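Local coordinates for protein type III Pentaketide Synthase (Neurospora crassa, PDB 3EUO) that probably makes pentaketide products by acyl transfer and repeated chain extension, as a type III polyketide synthase of the chalcone and stilbene synthase family, at residues T69-E72 with L73-F77; D244-M248 with G249-V253; P268-A271 with D272-S276. All blocks are in the same frame, centred on the assembly; numbering follows the deposited sequence.

Interaction 1 (T69-E72 with L73-F77); sequences TVKE and LHEVF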
loop_
_atom_site.group_PDB
_atom_site.type_symbol
_atom_site.label_atom_id
_atom_site.label_comp_id
_atom_site.label_asym_id
_atom_site.label_seq_id
_atom_site.Cartn_x
_atom_site.Cartn_y
_atom_site.Cartn_z
ATOM N N THR A 69 -20.118 9.642 4.950
ATOM C CA THR A 69 -19.745 8.537 4.067
ATOM C C THR A 69 -18.232 8.489 3.934
ATOM O O THR A 69 -17.531 9.437 4.326
ATOM C CB THR A 69 -20.364 8.672 2.654
ATOM O OG1 THR A 69 -19.656 9.678 1.914
ATOM C CG2 THR A 69 -21.852 9.034 2.751
ATOM N N VAL A 70 -17.732 7.392 3.362
ATOM C CA VAL A 70 -16.299 7.218 3.193
ATOM C C VAL A 70 -15.716 8.309 2.275
ATOM O O VAL A 70 -14.576 8.723 2.456
ATOM C CB VAL A 70 -15.953 5.768 2.736
ATOM C CG1 VAL A 70 -16.581 5.443 1.382
ATOM C CG2 VAL A 70 -14.439 5.520 2.747
ATOM N N LYS A 71 -16.523 8.800 1.329
ATOM C CA LYS A 71 -16.120 9.928 0.477
ATOM C C LYS A 71 -15.966 11.214 1.291
ATOM O O LYS A 71 -15.030 11.995 1.079
ATOM C CB LYS A 71 -17.140 10.142 -0.646
ATOM C CG LYS A 71 -16.821 11.318 -1.580
ATOM C CD LYS A 71 -17.864 11.449 -2.679
ATOM C CE LYS A 71 -17.478 12.515 -3.701
ATOM N NZ LYS A 71 -16.308 12.086 -4.557
ATOM N N GLU A 72 -16.907 11.439 2.204
ATOM C CA GLU A 72 -16.896 12.625 3.041
ATOM C C GLU A 72 -15.729 12.574 4.030
ATOM O O GLU A 72 -15.083 13.591 4.294
ATOM C CB GLU A 72 -18.251 12.803 3.730
ATOM C CG GLU A 72 -19.355 13.237 2.743
ATOM C CD GLU A 72 -20.778 12.989 3.235
ATOM O OE1 GLU A 72 -21.001 12.172 4.158
ATOM O OE2 GLU A 72 -21.700 13.610 2.662
ATOM N N LEU A 73 -15.442 11.377 4.533
ATOM C CA LEU A 73 -14.258 11.149 5.360
ATOM C C LEU A 73 -12.992 11.488 4.597
ATOM O O LEU A 73 -12.095 12.152 5.129
ATOM C CB LEU A 73 -14.209 9.699 5.860
ATOM C CG LEU A 73 -15.251 9.315 6.915
ATOM C CD1 LEU A 73 -15.256 7.813 7.128
ATOM C CD2 LEU A 73 -14.992 10.046 8.236
ATOM N N HIS A 74 -12.922 11.049 3.342
ATOM C CA HIS A 74 -11.732 11.301 2.541
ATOM C C HIS A 74 -11.462 12.795 2.390
ATOM O O HIS A 74 -10.319 13.238 2.483
ATOM C CB HIS A 74 -11.806 10.649 1.164
ATOM C CG HIS A 74 -10.656 11.030 0.288
ATOM N ND1 HIS A 74 -10.772 11.949 -0.730
ATOM C CD2 HIS A 74 -9.351 10.677 0.330
ATOM C CE1 HIS A 74 -9.595 12.116 -1.305
ATOM N NE2 HIS A 74 -8.713 11.359 -0.676
ATOM N N GLU A 75 -12.522 13.566 2.174
ATOM C CA GLU A 75 -12.389 15.009 2.014
ATOM C C GLU A 75 -11.694 15.648 3.214
ATOM O O GLU A 75 -10.818 16.496 3.040
ATOM C CB GLU A 75 -13.754 15.644 1.759
ATOM C CG GLU A 75 -14.286 15.314 0.366
ATOM C CD GLU A 75 -15.768 15.593 0.192
ATOM O OE1 GLU A 75 -16.451 15.971 1.171
ATOM O OE2 GLU A 75 -16.253 15.429 -0.948
ATOM N N VAL A 76 -12.054 15.210 4.417
ATOM C CA VAL A 76 -11.461 15.746 5.648
ATOM C C VAL A 76 -10.059 15.173 5.921
ATOM O O VAL A 76 -9.182 15.879 6.454
ATOM C CB VAL A 76 -12.435 15.605 6.853
ATOM C CG1 VAL A 76 -11.731 15.819 8.197
ATOM C CG2 VAL A 76 -13.576 16.620 6.705
ATOM N N PHE A 77 -9.838 13.915 5.532
ATOM C CA PHE A 77 -8.484 13.343 5.568
ATOM C C PHE A 77 -7.536 14.232 4.762
ATOM O O PHE A 77 -6.429 14.550 5.205
ATOM C CB PHE A 77 -8.476 11.911 5.022
ATOM C CG PHE A 77 -7.175 11.175 5.255
ATOM C CD1 PHE A 77 -6.999 10.408 6.403
ATOM C CD2 PHE A 77 -6.129 11.254 4.329
ATOM C CE1 PHE A 77 -5.805 9.720 6.621
ATOM C CE2 PHE A 77 -4.923 10.568 4.541
ATOM C CZ PHE A 77 -4.773 9.796 5.691
HETATM O O HOH W 1 -14.782 14.840 -3.052
HETATM O O HOH W 2 -16.395 16.008 3.831
#
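K71 and E75 face each other one turn apart at the start of helix 70-96, and the glutamate side chain, followed outward, runs past the carbonyls of K71 and E72. Its CB lies 3.5 Å from E72 O. CG comes equally close to K71 O, the carbonyl that also accepts E75 N at 3.2 Å. With CG beside its own backbone N (chi1 -71°) and the chain extended beyond, the carboxylate runs back along the helix toward K71. At the tip the two oxygens part company. OE2 of E75 stays 4.9 Å from K71 NZ, too far for a salt bridge, and accepts a bond from a water oxygen 2.6 Å away; the same water is only weakly held by K71 NZ. OE1 takes another water, which also donates to E72 O and so ties side chain to backbone.

The helix opens with a capping box. T69 is the N-cap: its OG1 accepts E72 N at 3.3 Å and, weakly, K71 N, while E72 returns the favour, OE1 accepting T69 N at 2.8 Å on the anti side of the carboxylate. That oxygen also makes a salt bridge to K64. The first regular turn closes with L73 N on T69 O, and the leucine side chain leaves on the buried face to meet T179. V70 packs on D246 of the second subunit and K71 on V245 of the same subunit, so the capped turn also lies at the dimer interface.

Reciprocal capping pairs amide N-H groups that a first turn cannot satisfy from within the helix, and E72, near the positive end of the helix dipole, is probably favoured as an anion. K71 and E75, loosely linked through a water that K71 NZ reaches only weakly, probably add a milder, solvent-screened attraction.

Interaction 2 (D244-M248 with G249-V253); sequences DVDPM and GWKVV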
loop_
_atom_site.group_PDB
_atom_site.type_symbol
_atom_site.label_atom_id
_atom_site.label_comp_id
_atom_site.label_asym_id
_atom_site.label_seq_id
_atom_site.Cartn_x
_atom_site.Cartn_y
_atom_site.Cartn_z
ATOM N N ASP A 244 -12.501 -3.061 8.522
ATOM C CA ASP A 244 -13.203 -3.484 7.306
ATOM C C ASP A 244 -13.830 -2.310 6.584
ATOM O O ASP A 244 -14.580 -1.534 7.190
ATOM C CB ASP A 244 -14.300 -4.504 7.635
ATOM C CG ASP A 244 -13.766 -5.790 8.252
ATOM O OD1 ASP A 244 -12.596 -6.163 8.022
ATOM O OD2 ASP A 244 -14.555 -6.457 8.960
ATOM N N VAL A 245 -13.561 -2.203 5.281
ATOM C CA VAL A 245 -14.139 -1.131 4.468
ATOM C C VAL A 245 -15.671 -1.167 4.516
ATOM O O VAL A 245 -16.280 -2.242 4.613
ATOM C CB VAL A 245 -13.616 -1.129 3.013
ATOM C CG1 VAL A 245 -14.324 -2.191 2.150
ATOM C CG2 VAL A 245 -13.746 0.269 2.410
ATOM N N ASP A 246 -16.267 0.018 4.448
ATOM C CA ASP A 246 -17.689 0.223 4.717
ATOM C C ASP A 246 -18.126 1.511 4.032
ATOM O O ASP A 246 -17.311 2.419 3.866
ATOM C CB ASP A 246 -17.910 0.371 6.226
ATOM C CG ASP A 246 -19.354 0.178 6.627
ATOM O OD1 ASP A 246 -19.759 -0.982 6.842
ATOM O OD2 ASP A 246 -20.085 1.188 6.744
ATOM N N PRO A 247 -19.402 1.599 3.612
ATOM C CA PRO A 247 -19.871 2.903 3.119
ATOM C C PRO A 247 -19.683 4.046 4.123
ATOM O O PRO A 247 -19.687 5.214 3.722
ATOM C CB PRO A 247 -21.363 2.672 2.832
ATOM C CG PRO A 247 -21.706 1.362 3.454
ATOM C CD PRO A 247 -20.438 0.560 3.489
ATOM N N MET A 248 -19.512 3.712 5.404
ATOM C CA MET A 248 -19.275 4.706 6.456
ATOM C C MET A 248 -17.811 4.880 6.833
ATOM O O MET A 248 -17.520 5.486 7.872
ATOM C CB MET A 248 -20.001 4.312 7.741
ATOM C CG MET A 248 -21.461 4.254 7.650
ATOM S SD MET A 248 -22.197 4.083 9.292
ATOM C CE MET A 248 -23.843 4.425 8.701
ATOM N N GLY A 249 -16.901 4.324 6.032
ATOM C CA GLY A 249 -15.470 4.362 6.345
ATOM C C GLY A 249 -14.907 2.968 6.541
ATOM O O GLY A 249 -14.976 2.135 5.635
ATOM N N TRP A 250 -14.340 2.725 7.723
ATOM C CA TRP A 250 -13.864 1.402 8.108
ATOM C C TRP A 250 -14.373 1.048 9.497
ATOM O O TRP A 250 -14.326 1.877 10.417
ATOM C CB TRP A 250 -12.329 1.322 8.074
ATOM C CG TRP A 250 -11.745 1.431 6.698
ATOM C CD1 TRP A 250 -11.297 0.403 5.909
ATOM C CD2 TRP A 250 -11.543 2.636 5.940
ATOM N NE1 TRP A 250 -10.831 0.896 4.713
ATOM C CE2 TRP A 250 -10.973 2.260 4.704
ATOM C CE3 TRP A 250 -11.781 3.997 6.190
ATOM C CZ2 TRP A 250 -10.642 3.197 3.710
ATOM C CZ3 TRP A 250 -11.466 4.929 5.197
ATOM C CH2 TRP A 250 -10.897 4.519 3.974
ATOM N N LYS A 251 -14.867 -0.184 9.637
ATOM C CA LYS A 251 -15.363 -0.691 10.915
ATOM C C LYS A 251 -14.298 -1.506 11.632
ATOM O O LYS A 251 -13.732 -2.446 11.062
ATOM C CB LYS A 251 -16.606 -1.561 10.708
ATOM C CG LYS A 251 -17.778 -0.866 10.013
ATOM C CD LYS A 251 -18.572 0.020 10.968
ATOM C CE LYS A 251 -19.850 0.485 10.308
ATOM N NZ LYS A 251 -20.565 1.517 11.122
ATOM N N VAL A 252 -14.034 -1.146 12.884
ATOM C CA VAL A 252 -13.054 -1.849 13.712
ATOM C C VAL A 252 -13.492 -3.291 13.985
ATOM O O VAL A 252 -14.653 -3.538 14.290
ATOM C CB VAL A 252 -12.850 -1.122 15.057
ATOM C CG1 VAL A 252 -11.969 -1.940 15.987
ATOM C CG2 VAL A 252 -12.235 0.255 14.832
ATOM N N VAL A 253 -12.561 -4.235 13.839
ATOM C CA VAL A 253 -12.751 -5.604 14.321
ATOM C C VAL A 253 -11.766 -5.778 15.477
ATOM O O VAL A 253 -10.577 -5.491 15.336
ATOM C CB VAL A 253 -12.496 -6.672 13.213
ATOM C CG1 VAL A 253 -12.594 -8.093 13.783
ATOM C CG2 VAL A 253 -13.488 -6.501 12.063
#
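V245 and W250 sit opposite each other in the beta hairpin of strands 241-246 and 249-254, a non-hydrogen-bonded antiparallel pair. Here the valine crosses the indole near its pyrrole side, V245 CG2 lying 3.8 Å from W250 NE1. On the other face D246 meets the bent chain of K251: chi2 of -79° turns the lysine so that its CE approaches D246 OD2 at 3.6 Å. D246 OD2 and K251 NZ stay 4.4 Å apart, too far for a salt bridge. NZ of K251 also lies 3.5 Å from M248 SD, a packing contact, while its hydrogen bonds go to S183 and S187 on helix 181-191.

Behind these side chains stands the backbone. D244 and K251 exchange two good bonds, K251 N to D244 O being 2.8 Å, and a type I turn from D246 to G249 closes the end, with G249 N 2.9 Å from D246 O. G249 adopts phi 118°, psi -122°, angles open to glycine, which has no CB to meet M248 O.

Further out, W250 NE1 donates to S114 of the second subunit, and P247 packs on P247 of that subunit, placing the hairpin tip in the dimer interface. The D246 carboxylate braces the turn from within as an Asx turn: M248 N meets D246 OD2 at 2.9 Å on the anti side of the carboxylate.

Interaction 3 (P268-A271 with D272-S276); sequences PTYA and DLLSS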
loop_
_atom_site.group_PDB
_atom_site.type_symbol
_atom_site.label_atom_id
_atom_site.label_comp_id
_atom_site.label_asym_id
_atom_site.label_seq_id
_atom_site.Cartn_x
_atom_site.Cartn_y
_atom_site.Cartn_z
ATOM N N PRO A 268 8.954 -14.824 22.288
ATOM C CA PRO A 268 9.528 -15.513 21.125
ATOM C C PRO A 268 10.077 -14.566 20.053
ATOM O O PRO A 268 11.120 -14.852 19.457
ATOM C CB PRO A 268 8.340 -16.301 20.561
ATOM C CG PRO A 268 7.372 -16.391 21.677
ATOM C CD PRO A 268 7.515 -15.117 22.420
ATOM N N THR A 269 9.388 -13.453 19.822
ATOM C CA THR A 269 9.827 -12.472 18.821
ATOM C C THR A 269 11.091 -11.752 19.296
ATOM O O THR A 269 12.052 -11.610 18.538
ATOM C CB THR A 269 8.707 -11.478 18.470
ATOM O OG1 THR A 269 7.506 -12.209 18.192
ATOM C CG2 THR A 269 9.081 -10.653 17.239
ATOM N N TYR A 270 11.092 -11.349 20.565
ATOM C CA TYR A 270 12.253 -10.716 21.191
ATOM C C TYR A 270 13.488 -11.620 21.130
ATOM O O TYR A 270 14.575 -11.160 20.786
ATOM C CB TYR A 270 11.933 -10.336 22.642
ATOM C CG TYR A 270 13.142 -10.001 23.475
ATOM C CD1 TYR A 270 13.653 -8.701 23.512
ATOM C CD2 TYR A 270 13.785 -10.986 24.223
ATOM C CE1 TYR A 270 14.773 -8.395 24.265
ATOM C CE2 TYR A 270 14.903 -10.687 24.984
ATOM C CZ TYR A 270 15.389 -9.396 25.002
ATOM O OH TYR A 270 16.500 -9.110 25.757
ATOM N N ALA A 271 13.306 -12.903 21.461
ATOM C CA ALA A 271 14.407 -13.879 21.469
ATOM C C ALA A 271 15.059 -14.007 20.096
ATOM O O ALA A 271 16.284 -14.077 19.980
ATOM C CB ALA A 271 13.919 -15.246 21.957
ATOM N N ASP A 272 14.233 -14.028 19.060
ATOM C CA ASP A 272 14.717 -14.105 17.681
ATOM C C ASP A 272 15.434 -12.831 17.242
ATOM O O ASP A 272 16.484 -12.897 16.595
ATOM C CB ASP A 272 13.563 -14.437 16.740
ATOM C CG ASP A 272 13.176 -15.906 16.795
ATOM O OD1 ASP A 272 13.991 -16.725 17.279
ATOM O OD2 ASP A 272 12.061 -16.238 16.354
ATOM N N LEU A 273 14.869 -11.682 17.607
ATOM C CA LEU A 273 15.489 -10.385 17.354
ATOM C C LEU A 273 16.867 -10.303 18.000
ATOM O O LEU A 273 17.853 -9.945 17.351
ATOM C CB LEU A 273 14.602 -9.252 17.887
ATOM C CG LEU A 273 15.143 -7.820 17.787
ATOM C CD1 LEU A 273 15.141 -7.349 16.346
ATOM C CD2 LEU A 273 14.338 -6.866 18.663
ATOM N N LEU A 274 16.924 -10.649 19.281
ATOM C CA LEU A 274 18.154 -10.523 20.047
ATOM C C LEU A 274 19.233 -11.498 19.567
ATOM O O LEU A 274 20.394 -11.115 19.443
ATOM C CB LEU A 274 17.875 -10.702 21.541
ATOM C CG LEU A 274 19.019 -10.477 22.532
ATOM C CD1 LEU A 274 19.536 -9.051 22.467
ATOM C CD2 LEU A 274 18.541 -10.798 23.929
ATOM N N SER A 275 18.850 -12.739 19.274
ATOM C CA SER A 275 19.832 -13.745 18.845
ATOM C C SER A 275 20.462 -13.423 17.485
ATOM O O SER A 275 21.626 -13.746 17.250
ATOM C CB SER A 275 19.239 -15.157 18.854
ATOM O OG SER A 275 18.256 -15.318 17.854
ATOM N N SER A 276 19.702 -12.763 16.611
ATOM C CA SER A 276 20.211 -12.356 15.302
ATOM C C SER A 276 21.330 -11.318 15.407
ATOM O O SER A 276 22.194 -11.243 14.533
ATOM C CB SER A 276 19.082 -11.840 14.397
ATOM O OG SER A 276 18.571 -10.591 14.839
HETATM O O HOH W 3 12.102 -17.839 19.761
#
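Both Y270 (chi1 165°) and L274 (chi1 -174°) swing CG away from their backbone N, so that the two side chains run side by side, one turn apart on helix 258-277. L274 CB lies over one face of the phenol ring. This is an i to i+4 packing pair on an amphipathic helix. F291 lies against both side chains, P288 and M373 on the tyrosine and L281 on the leucine, so the pair belongs to the apolar side, and T269 packs on strand 370-378.

Along the backbone the regular bonds run on, L274 N to Y270 O at 2.8 Å and L273 N to T269 O at 3.0 Å. Within the helix, P268 has no N-H to give to the turn before, and the helix kinks there. D272 takes up the polar side. Its OD2 forms a salt bridge with R232 on strand 224-233, and a water joins its OD1, weakly, to P268 O. That same carbonyl oxygen accepts D272 N at 3.2 Å. Back on the apolar side, L274 CD2 reaches the far end of the phenol, 3.6 Å from Y270 CZ and 3.2 Å from Y270 OH.

Interactions 1 and 2 meet directly although far apart in the chain: V70 N probably donates to P247 O at 2.9 Å, and L73 CD1 packs on G249 CA. Each also touches the second subunit, so helix start and hairpin tip share one dimer-facing region, with centres about 12 Å apart. Interaction 3 stands across the chain's centre, its centre about 41 Å from that of interaction 1, and meets no other subunit. All are partly buried, but 244-253 has four buried and no exposed touching residues, 268-276 three exposed. Helix capping and water-linked charged side chains mark 69-77, strand pairing and a type I turn ending at G249 mark 244-253, and 268-276 has an aromatic-aliphatic pair on the inner side of a helix whose other side is polar.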